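Local coordinates for probable transcriptional repressor protein (PDB 4FX0) that probably acts as a redox-responsive, DNA-binding transcriptional repressor of the MarR family in Mycobacterium tuberculosis, at residues B[25-36]-B[104-115]; B[50-58]-B[92-100]. All coordinates share one frame; numbering follows the deposited sequence.

Interaction 1: B[25-36]-B[104-115]; sequences ALRPSGLTNTQF and ALQKAVPLWRGV
Phe36, Leu26, Ser29 and Leu31 pack on Ala108, Leu105 and Trp112 in an apolar contact of the MarR winged-helix fold, where the turn between helix 7-26 and helix 33-45 rests on helix 99-119. Ala108 lies at the closest backbone approach, its CA 5.1 Å from the CA of Ser29. Its methyl is approached by four side chains: Ser29 OG lies 3.3 Å and Leu26 CD2 3.5 Å from Ala108 CB, Leu31 CD1 reaches the same CB at 3.8 Å, and Phe36 CD1 at 3.7 Å. The Phe36 ring is a knob in a hole formed by Leu105, Ala108, Val109 and Trp112. With CG anti to the backbone N (chi1 164°), it swings toward helix 99-119, placing CZ over one face of the Trp112 indole, off-centre toward the rim. The ring planes are inclined at 31°, and the Phe36 ring centroid is 4.6 Å from that of the Trp112 five-membered ring. Phe3 of the second subunit also meets both aromatics, so the pair borders the dimer interface. Farther along helix 99-119, Pro28 CB lies 3.6 Å from Leu111 CD1, and Ala25 packs beside Val115. Ser29, turned toward Ala108, keeps its hydroxyl satisfied within its own turn: OG donates to Leu26 O at 2.8 Å, in the carbonyl plane and on a lone pair.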
loop_
_atom_site.group_PDB
_atom_site.type_symbol
_atom_site.label_atom_id
_atom_site.label_comp_id
_atom_site.label_asym_id
_atom_site.label_seq_id
_atom_site.Cartn_x
_atom_site.Cartn_y
_atom_site.Cartn_z
ATOM N N ALA B 25 3.672 -16.128 -2.318
ATOM C CA ALA B 25 3.130 -17.217 -1.511
ATOM C C ALA B 25 1.800 -17.729 -2.060
ATOM O O ALA B 25 1.500 -18.920 -1.968
ATOM C CB ALA B 25 2.975 -16.776 -0.061
ATOM N N LEU B 26 1.008 -16.826 -2.631
ATOM C CA LEU B 26 -0.318 -17.171 -3.140
ATOM C C LEU B 26 -0.296 -17.708 -4.569
ATOM O O LEU B 26 -1.335 -18.083 -5.109
ATOM C CB LEU B 26 -1.253 -15.962 -3.058
ATOM C CG LEU B 26 -1.744 -15.572 -1.663
ATOM C CD1 LEU B 26 -2.388 -14.195 -1.683
ATOM C CD2 LEU B 26 -2.711 -16.617 -1.128
ATOM N N ARG B 27 0.886 -17.740 -5.175
ATOM C CA ARG B 27 1.037 -18.230 -6.544
ATOM C C ARG B 27 0.203 -19.481 -6.833
ATOM O O ARG B 27 -0.578 -19.495 -7.783
ATOM C CB ARG B 27 2.516 -18.477 -6.874
ATOM C CG ARG B 27 3.125 -17.458 -7.826
ATOM C CD ARG B 27 4.630 -17.334 -7.619
ATOM N NE ARG B 27 5.319 -18.617 -7.726
ATOM C CZ ARG B 27 6.609 -18.794 -7.459
ATOM N NH1 ARG B 27 7.354 -17.770 -7.065
ATOM N NH2 ARG B 27 7.155 -19.996 -7.582
ATOM N N PRO B 28 0.361 -20.535 -6.012
ATOM C CA PRO B 28 -0.347 -21.800 -6.245
ATOM C C PRO B 28 -1.866 -21.655 -6.347
ATOM O O PRO B 28 -2.486 -22.348 -7.152
ATOM C CB PRO B 28 0.014 -22.632 -5.012
ATOM C CG PRO B 28 1.326 -22.100 -4.580
ATOM C CD PRO B 28 1.266 -20.625 -4.852
ATOM N N SER B 29 -2.453 -20.778 -5.540
ATOM C CA SER B 29 -3.904 -20.612 -5.536
ATOM C C SER B 29 -4.376 -19.765 -6.713
ATOM O O SER B 29 -5.576 -19.607 -6.931
ATOM C CB SER B 29 -4.372 -19.984 -4.224
ATOM O OG SER B 29 -3.932 -18.641 -4.119
ATOM N N GLY B 30 -3.426 -19.219 -7.465
ATOM C CA GLY B 30 -3.745 -18.391 -8.615
ATOM C C GLY B 30 -4.375 -17.064 -8.235
ATOM O O GLY B 30 -5.155 -16.496 -8.999
ATOM N N LEU B 31 -4.031 -16.564 -7.051
ATOM C CA LEU B 31 -4.587 -15.307 -6.562
ATOM C C LEU B 31 -3.505 -14.283 -6.242
ATOM O O LEU B 31 -2.424 -14.635 -5.771
ATOM C CB LEU B 31 -5.429 -15.548 -5.309
ATOM C CG LEU B 31 -6.650 -16.453 -5.461
ATOM C CD1 LEU B 31 -7.423 -16.499 -4.156
ATOM C CD2 LEU B 31 -7.532 -15.960 -6.594
ATOM N N THR B 32 -3.803 -13.016 -6.506
ATOM C CA THR B 32 -2.950 -11.928 -6.051
ATOM C C THR B 32 -3.430 -11.500 -4.670
ATOM O O THR B 32 -4.573 -11.771 -4.296
ATOM C CB THR B 32 -2.987 -10.727 -7.014
ATOM O OG1 THR B 32 -4.284 -10.122 -6.985
ATOM C CG2 THR B 32 -2.672 -11.177 -8.433
ATOM N N ASN B 33 -2.561 -10.844 -3.906
ATOM C CA ASN B 33 -2.913 -10.441 -2.548
ATOM C C ASN B 33 -4.191 -9.606 -2.510
ATOM O O ASN B 33 -5.041 -9.798 -1.639
ATOM C CB ASN B 33 -1.754 -9.703 -1.867
ATOM C CG ASN B 33 -1.475 -8.344 -2.484
ATOM O OD1 ASN B 33 -2.024 -7.330 -2.052
ATOM N ND2 ASN B 33 -0.610 -8.317 -3.491
ATOM N N THR B 34 -4.332 -8.692 -3.466
ATOM C CA THR B 34 -5.532 -7.869 -3.553
ATOM C C THR B 34 -6.749 -8.721 -3.908
ATOM O O THR B 34 -7.817 -8.562 -3.318
ATOM C CB THR B 34 -5.377 -6.742 -4.590
ATOM O OG1 THR B 34 -5.232 -7.309 -5.898
ATOM C CG2 THR B 34 -4.158 -5.889 -4.271
ATOM N N GLN B 35 -6.583 -9.621 -4.873
ATOM C CA GLN B 35 -7.660 -10.530 -5.261
ATOM C C GLN B 35 -8.086 -11.386 -4.074
ATOM O O GLN B 35 -9.258 -11.408 -3.700
ATOM C CB GLN B 35 -7.227 -11.422 -6.426
ATOM C CG GLN B 35 -7.113 -10.700 -7.759
ATOM C CD GLN B 35 -6.421 -11.539 -8.816
ATOM O OE1 GLN B 35 -6.115 -12.711 -8.593
ATOM N NE2 GLN B 35 -6.165 -10.941 -9.974
ATOM N N PHE B 36 -7.123 -12.090 -3.487
ATOM C CA PHE B 36 -7.367 -12.860 -2.276
ATOM C C PHE B 36 -8.133 -12.016 -1.265
ATOM O O PHE B 36 -9.126 -12.466 -0.690
ATOM C CB PHE B 36 -6.045 -13.335 -1.670
ATOM C CG PHE B 36 -6.161 -13.801 -0.246
ATOM C CD1 PHE B 36 -6.528 -15.105 0.045
ATOM C CD2 PHE B 36 -5.902 -12.934 0.802
ATOM C CE1 PHE B 36 -6.635 -15.535 1.357
ATOM C CE2 PHE B 36 -6.007 -13.358 2.115
ATOM C CZ PHE B 36 -6.373 -14.659 2.393
ATOM N N ALA B 104 -10.628 -21.489 -4.717
ATOM C CA ALA B 104 -9.380 -20.733 -4.739
ATOM C C ALA B 104 -9.086 -20.103 -3.380
ATOM O O ALA B 104 -7.955 -20.152 -2.896
ATOM C CB ALA B 104 -9.422 -19.663 -5.822
ATOM N N LEU B 105 -10.106 -19.513 -2.769
ATOM C CA LEU B 105 -9.949 -18.913 -1.452
ATOM C C LEU B 105 -9.525 -19.969 -0.437
ATOM O O LEU B 105 -8.542 -19.793 0.282
ATOM C CB LEU B 105 -11.249 -18.240 -1.008
ATOM C CG LEU B 105 -11.229 -17.586 0.375
ATOM C CD1 LEU B 105 -10.101 -16.570 0.472
ATOM C CD2 LEU B 105 -12.569 -16.937 0.680
ATOM N N GLN B 106 -10.272 -21.068 -0.391
ATOM C CA GLN B 106 -9.972 -22.170 0.516
ATOM C C GLN B 106 -8.527 -22.627 0.345
ATOM O O GLN B 106 -7.827 -22.891 1.322
ATOM C CB GLN B 106 -10.926 -23.338 0.260
ATOM C CG GLN B 106 -10.891 -24.426 1.322
ATOM C CD GLN B 106 -11.772 -25.611 0.969
ATOM O OE1 GLN B 106 -11.280 -26.657 0.544
ATOM N NE2 GLN B 106 -13.081 -25.454 1.143
ATOM N N LYS B 107 -8.089 -22.711 -0.908
ATOM C CA LYS B 107 -6.733 -23.146 -1.225
ATOM C C LYS B 107 -5.696 -22.091 -0.850
ATOM O O LYS B 107 -4.579 -22.420 -0.449
ATOM C CB LYS B 107 -6.624 -23.483 -2.714
ATOM C CG LYS B 107 -5.249 -23.962 -3.148
ATOM C CD LYS B 107 -5.294 -24.544 -4.552
ATOM C CE LYS B 107 -3.963 -25.167 -4.936
ATOM N NZ LYS B 107 -4.046 -25.889 -6.236
ATOM N N ALA B 108 -6.074 -20.823 -0.980
ATOM C CA ALA B 108 -5.165 -19.715 -0.711
ATOM C C ALA B 108 -4.931 -19.497 0.783
ATOM O O ALA B 108 -3.832 -19.126 1.198
ATOM C CB ALA B 108 -5.688 -18.439 -1.357
ATOM N N VAL B 109 -5.966 -19.730 1.586
ATOM C CA VAL B 109 -5.895 -19.481 3.025
ATOM C C VAL B 109 -4.617 -20.015 3.679
ATOM O O VAL B 109 -3.863 -19.248 4.277
ATOM C CB VAL B 109 -7.135 -20.030 3.765
ATOM C CG1 VAL B 109 -6.922 -19.974 5.271
ATOM C CG2 VAL B 109 -8.379 -19.250 3.366
ATOM N N PRO B 110 -4.366 -21.331 3.567
ATOM C CA PRO B 110 -3.161 -21.890 4.191
ATOM C C PRO B 110 -1.885 -21.220 3.689
ATOM O O PRO B 110 -0.941 -21.045 4.460
ATOM C CB PRO B 110 -3.194 -23.364 3.765
ATOM C CG PRO B 110 -4.101 -23.410 2.577
ATOM C CD PRO B 110 -5.126 -22.353 2.827
ATOM N N LEU B 111 -1.861 -20.851 2.411
ATOM C CA LEU B 111 -0.707 -20.172 1.833
ATOM C C LEU B 111 -0.531 -18.790 2.451
ATOM O O LEU B 111 0.581 -18.389 2.794
ATOM C CB LEU B 111 -0.859 -20.051 0.316
ATOM C CG LEU B 111 -1.049 -21.363 -0.448
ATOM C CD1 LEU B 111 -1.193 -21.097 -1.940
ATOM C CD2 LEU B 111 0.108 -22.309 -0.178
ATOM N N TRP B 112 -1.637 -18.065 2.583
ATOM C CA TRP B 112 -1.630 -16.748 3.210
ATOM C C TRP B 112 -1.286 -16.859 4.689
ATOM O O TRP B 112 -0.633 -15.982 5.255
ATOM C CB TRP B 112 -2.995 -16.077 3.042
ATOM C CG TRP B 112 -3.229 -14.929 3.978
ATOM C CD1 TRP B 112 -2.784 -13.648 3.830
ATOM C CD2 TRP B 112 -3.975 -14.953 5.200
ATOM N NE1 TRP B 112 -3.201 -12.875 4.885
ATOM C CE2 TRP B 112 -3.938 -13.656 5.743
ATOM C CE3 TRP B 112 -4.673 -15.951 5.893
ATOM C CZ2 TRP B 112 -4.566 -13.323 6.943
ATOM C CZ3 TRP B 112 -5.297 -15.622 7.085
ATOM C CH2 TRP B 112 -5.239 -14.319 7.596
ATOM N N ARG B 113 -1.728 -17.949 5.306
ATOM C CA ARG B 113 -1.512 -18.171 6.730
ATOM C C ARG B 113 -0.039 -18.440 7.029
ATOM O O ARG B 113 0.467 -18.071 8.091
ATOM C CB ARG B 113 -2.380 -19.335 7.215
ATOM C CG ARG B 113 -2.583 -19.390 8.718
ATOM C CD ARG B 113 -3.871 -20.124 9.057
ATOM N NE ARG B 113 -4.103 -20.205 10.495
ATOM C CZ ARG B 113 -5.232 -20.638 11.046
ATOM N NH1 ARG B 113 -6.240 -21.025 10.276
ATOM N NH2 ARG B 113 -5.356 -20.679 12.366
ATOM N N GLY B 114 0.645 -19.078 6.086
ATOM C CA GLY B 114 2.057 -19.377 6.234
ATOM C C GLY B 114 2.930 -18.140 6.135
ATOM O O GLY B 114 3.837 -17.945 6.943
ATOM N N VAL B 115 2.654 -17.302 5.141
ATOM C CA VAL B 115 3.421 -16.076 4.943
ATOM C C VAL B 115 3.144 -15.072 6.061
ATOM O O VAL B 115 4.044 -14.362 6.505
ATOM C CB VAL B 115 3.128 -15.434 3.568
ATOM C CG1 VAL B 115 1.663 -15.041 3.459
ATOM C CG2 VAL B 115 4.030 -14.229 3.341
#

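Interaction 2: B[50-58]-B[92-100]; sequences GIDLTMSEL and CKRIELTAK
Ile51 and Ile95 form a hydrogen-bonded antiparallel pair that joins strand 51-53 to strand 93-97 of the winged-helix sheet. Ile95 N donates to Ile51 O at 3.0 Å, and Ile51 N returns a bond to Ile95 O at 3.2 Å. Both isoleucines face helix 33-45, touching Ser45 and Ile42 respectively. Ile95 also stretches CD1 toward Met55, whose chain bends at chi2 and chi3 and brings CE within 4.2 Å of that methyl. On the other face, Asp52 and Arg94 form a non-hydrogen-bonded pair. The arginine leaves its backbone with CG anti to N (chi1 179°) and then folds at chi2 and chi3, turning NE back to the Asp52 carboxylate for a salt bridge through OD1. The carboxylate and guanidinium planes are inclined at 49°; the modelled NE to OD1 distance is doubtfully short. Nearby, Glu96, its chain extended beyond CG, brings OE2 to Gly50 N (2.9 Å), accepting through its anti lone pair, while OE1 is salt-bridged to Arg83. The chemistry is thus divided between a largely apolar face, carrying Ile51, Leu53 and Ile95, and a charged one carrying Asp52 and Arg94; Glu96, on the middle strand, links the residue just before strand 51-53 with strand 82-86.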
loop_
_atom_site.group_PDB
_atom_site.type_symbol
_atom_site.label_atom_id
_atom_site.label_comp_id
_atom_site.label_asym_id
_atom_site.label_seq_id
_atom_site.Cartn_x
_atom_site.Cartn_y
_atom_site.Cartn_z
ATOM N N GLY B 50 -25.478 -13.186 -2.598
ATOM C CA GLY B 50 -24.301 -12.379 -2.331
ATOM C C GLY B 50 -24.641 -11.105 -1.584
ATOM O O GLY B 50 -25.456 -11.119 -0.662
ATOM N N ILE B 51 -24.016 -10.000 -1.982
ATOM C CA ILE B 51 -24.249 -8.715 -1.329
ATOM C C ILE B 51 -24.161 -7.548 -2.303
ATOM O O ILE B 51 -23.471 -7.621 -3.320
ATOM C CB ILE B 51 -23.233 -8.458 -0.203
ATOM C CG1 ILE B 51 -21.824 -8.325 -0.782
ATOM C CG2 ILE B 51 -23.285 -9.566 0.828
ATOM C CD1 ILE B 51 -20.756 -8.134 0.265
ATOM N N ASP B 52 -24.860 -6.469 -1.973
ATOM C CA ASP B 52 -24.797 -5.244 -2.756
ATOM C C ASP B 52 -23.795 -4.280 -2.133
ATOM O O ASP B 52 -23.904 -3.935 -0.957
ATOM C CB ASP B 52 -26.176 -4.588 -2.836
ATOM C CG ASP B 52 -27.183 -5.436 -3.587
ATOM O OD1 ASP B 52 -27.124 -6.677 -3.467
ATOM O OD2 ASP B 52 -28.031 -4.859 -4.299
ATOM N N LEU B 53 -22.817 -3.850 -2.924
ATOM C CA LEU B 53 -21.790 -2.939 -2.435
ATOM C C LEU B 53 -21.346 -1.945 -3.497
ATOM O O LEU B 53 -21.263 -2.277 -4.680
ATOM C CB LEU B 53 -20.567 -3.717 -1.944
ATOM C CG LEU B 53 -20.672 -4.501 -0.638
ATOM C CD1 LEU B 53 -19.325 -5.121 -0.315
ATOM C CD2 LEU B 53 -21.133 -3.602 0.497
ATOM N N THR B 54 -21.056 -0.723 -3.065
ATOM C CA THR B 54 -20.465 0.272 -3.943
ATOM C C THR B 54 -19.020 -0.125 -4.211
ATOM O O THR B 54 -18.380 -0.756 -3.369
ATOM C CB THR B 54 -20.497 1.672 -3.304
ATOM O OG1 THR B 54 -21.840 1.995 -2.921
ATOM C CG2 THR B 54 -19.986 2.721 -4.281
ATOM N N MET B 55 -18.509 0.231 -5.382
ATOM C CA MET B 55 -17.121 -0.063 -5.718
ATOM C C MET B 55 -16.165 0.685 -4.795
ATOM O O MET B 55 -15.114 0.165 -4.426
ATOM C CB MET B 55 -16.832 0.291 -7.176
ATOM C CG MET B 55 -17.584 -0.557 -8.191
ATOM S SD MET B 55 -16.970 -2.252 -8.312
ATOM C CE MET B 55 -17.803 -3.040 -6.935
ATOM N N SER B 56 -16.533 1.906 -4.425
ATOM C CA SER B 56 -15.726 2.690 -3.499
ATOM C C SER B 56 -15.817 2.110 -2.091
ATOM O O SER B 56 -14.829 2.083 -1.355
ATOM C CB SER B 56 -16.158 4.158 -3.507
ATOM O OG SER B 56 -17.538 4.291 -3.216
ATOM N N GLU B 57 -17.007 1.645 -1.724
ATOM C CA GLU B 57 -17.227 1.030 -0.419
ATOM C C GLU B 57 -16.381 -0.231 -0.280
ATOM O O GLU B 57 -15.906 -0.560 0.809
ATOM C CB GLU B 57 -18.708 0.697 -0.232
ATOM C CG GLU B 57 -19.053 0.101 1.125
ATOM C CD GLU B 57 -18.910 1.100 2.258
ATOM O OE1 GLU B 57 -18.886 2.318 1.982
ATOM O OE2 GLU B 57 -18.822 0.665 3.426
ATOM N N LEU B 58 -16.196 -0.931 -1.396
ATOM C CA LEU B 58 -15.387 -2.143 -1.432
ATOM C C LEU B 58 -13.900 -1.816 -1.528
ATOM O O LEU B 58 -13.092 -2.327 -0.753
ATOM C CB LEU B 58 -15.803 -3.016 -2.617
ATOM C CG LEU B 58 -15.017 -4.314 -2.814
ATOM C CD1 LEU B 58 -15.171 -5.214 -1.601
ATOM C CD2 LEU B 58 -15.470 -5.030 -4.078
ATOM N N CYS B 92 -24.669 0.984 -7.151
ATOM C CA CYS B 92 -24.488 -0.223 -6.355
ATOM C C CYS B 92 -24.298 -1.444 -7.253
ATOM O O CYS B 92 -24.616 -1.401 -8.442
ATOM C CB CYS B 92 -25.688 -0.431 -5.430
ATOM S SG CYS B 92 -25.386 -1.568 -4.066
ATOM N N LYS B 93 -23.777 -2.528 -6.685
ATOM C CA LYS B 93 -23.546 -3.753 -7.450
ATOM C C LYS B 93 -23.640 -5.029 -6.615
ATOM O O LYS B 93 -23.205 -5.069 -5.463
ATOM C CB LYS B 93 -22.197 -3.700 -8.173
ATOM C CG LYS B 93 -22.265 -3.068 -9.550
ATOM C CD LYS B 93 -20.914 -3.098 -10.245
ATOM C CE LYS B 93 -21.002 -2.454 -11.617
ATOM N NZ LYS B 93 -22.156 -2.992 -12.390
ATOM N N ARG B 94 -24.208 -6.069 -7.218
ATOM C CA ARG B 94 -24.352 -7.363 -6.566
ATOM C C ARG B 94 -23.175 -8.274 -6.903
ATOM O O ARG B 94 -22.998 -8.671 -8.056
ATOM C CB ARG B 94 -25.660 -8.028 -6.995
ATOM C CG ARG B 94 -25.885 -9.397 -6.378
ATOM C CD ARG B 94 -26.172 -9.286 -4.891
ATOM N NE ARG B 94 -27.500 -8.737 -4.637
ATOM C CZ ARG B 94 -28.586 -9.477 -4.440
ATOM N NH1 ARG B 94 -28.500 -10.801 -4.461
ATOM N NH2 ARG B 94 -29.757 -8.897 -4.217
ATOM N N ILE B 95 -22.375 -8.604 -5.894
ATOM C CA ILE B 95 -21.232 -9.488 -6.086
ATOM C C ILE B 95 -21.408 -10.792 -5.307
ATOM O O ILE B 95 -21.776 -10.779 -4.132
ATOM C CB ILE B 95 -19.909 -8.810 -5.665
ATOM C CG1 ILE B 95 -19.756 -7.450 -6.350
ATOM C CG2 ILE B 95 -18.723 -9.702 -5.991
ATOM C CD1 ILE B 95 -20.009 -6.269 -5.436
ATOM N N GLU B 96 -21.146 -11.914 -5.973
ATOM C CA GLU B 96 -21.292 -13.229 -5.355
ATOM C C GLU B 96 -20.063 -14.103 -5.565
ATOM O O GLU B 96 -19.364 -13.980 -6.572
ATOM C CB GLU B 96 -22.527 -13.946 -5.906
ATOM C CG GLU B 96 -23.845 -13.406 -5.386
ATOM C CD GLU B 96 -25.044 -14.114 -5.983
ATOM O OE1 GLU B 96 -24.974 -14.502 -7.169
ATOM O OE2 GLU B 96 -26.054 -14.286 -5.268
ATOM N N LEU B 97 -19.805 -14.987 -4.607
ATOM C CA LEU B 97 -18.736 -15.967 -4.745
ATOM C C LEU B 97 -19.214 -17.167 -5.547
ATOM O O LEU B 97 -20.272 -17.733 -5.269
ATOM C CB LEU B 97 -18.243 -16.439 -3.377
ATOM C CG LEU B 97 -17.131 -15.636 -2.704
ATOM C CD1 LEU B 97 -16.617 -16.394 -1.491
ATOM C CD2 LEU B 97 -16.000 -15.368 -3.682
ATOM N N THR B 98 -18.431 -17.547 -6.548
ATOM C CA THR B 98 -18.693 -18.772 -7.284
ATOM C C THR B 98 -18.005 -19.926 -6.572
ATOM O O THR B 98 -17.056 -19.716 -5.812
ATOM C CB THR B 98 -18.174 -18.688 -8.726
ATOM O OG1 THR B 98 -16.754 -18.498 -8.712
ATOM C CG2 THR B 98 -18.831 -17.530 -9.458
ATOM N N ALA B 99 -18.490 -21.139 -6.812
ATOM C CA ALA B 99 -17.899 -22.334 -6.223
ATOM C C ALA B 99 -16.393 -22.358 -6.458
ATOM O O ALA B 99 -15.623 -22.743 -5.579
ATOM C CB ALA B 99 -18.547 -23.583 -6.799
ATOM N N LYS B 100 -15.983 -21.938 -7.651
ATOM C CA LYS B 100 -14.570 -21.872 -7.999
ATOM C C LYS B 100 -13.850 -20.843 -7.136
ATOM O O LYS B 100 -12.726 -21.071 -6.688
ATOM C CB LYS B 100 -14.401 -21.528 -9.480
ATOM C CG LYS B 100 -12.957 -21.368 -9.920
ATOM C CD LYS B 100 -12.857 -21.174 -11.425
ATOM C CE LYS B 100 -11.412 -21.014 -11.861
ATOM N NZ LYS B 100 -11.281 -20.955 -13.342
#

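In the fold
Interactions 1 and 2 have centres about 20 Å apart and do not touch beyond adjoining in the sequence. Along the chain, residues 25-36 come first, then 50-58, 92-100 and 104-115, so the pairing of interaction 2 falls wholly between the two halves of interaction 1. Helix 33-45 leads from the first contact toward strand 51-53, and strand 93-97 runs on into helix 99-119, which leads back to interaction 1. Interaction 1 packs that long helix against the junction of helices 7-26 and 33-45, beside the second subunit, whereas interaction 2 adds edge strand 51-53 to the sheet, in the winged part that, as in MarR relatives, probably meets DNA.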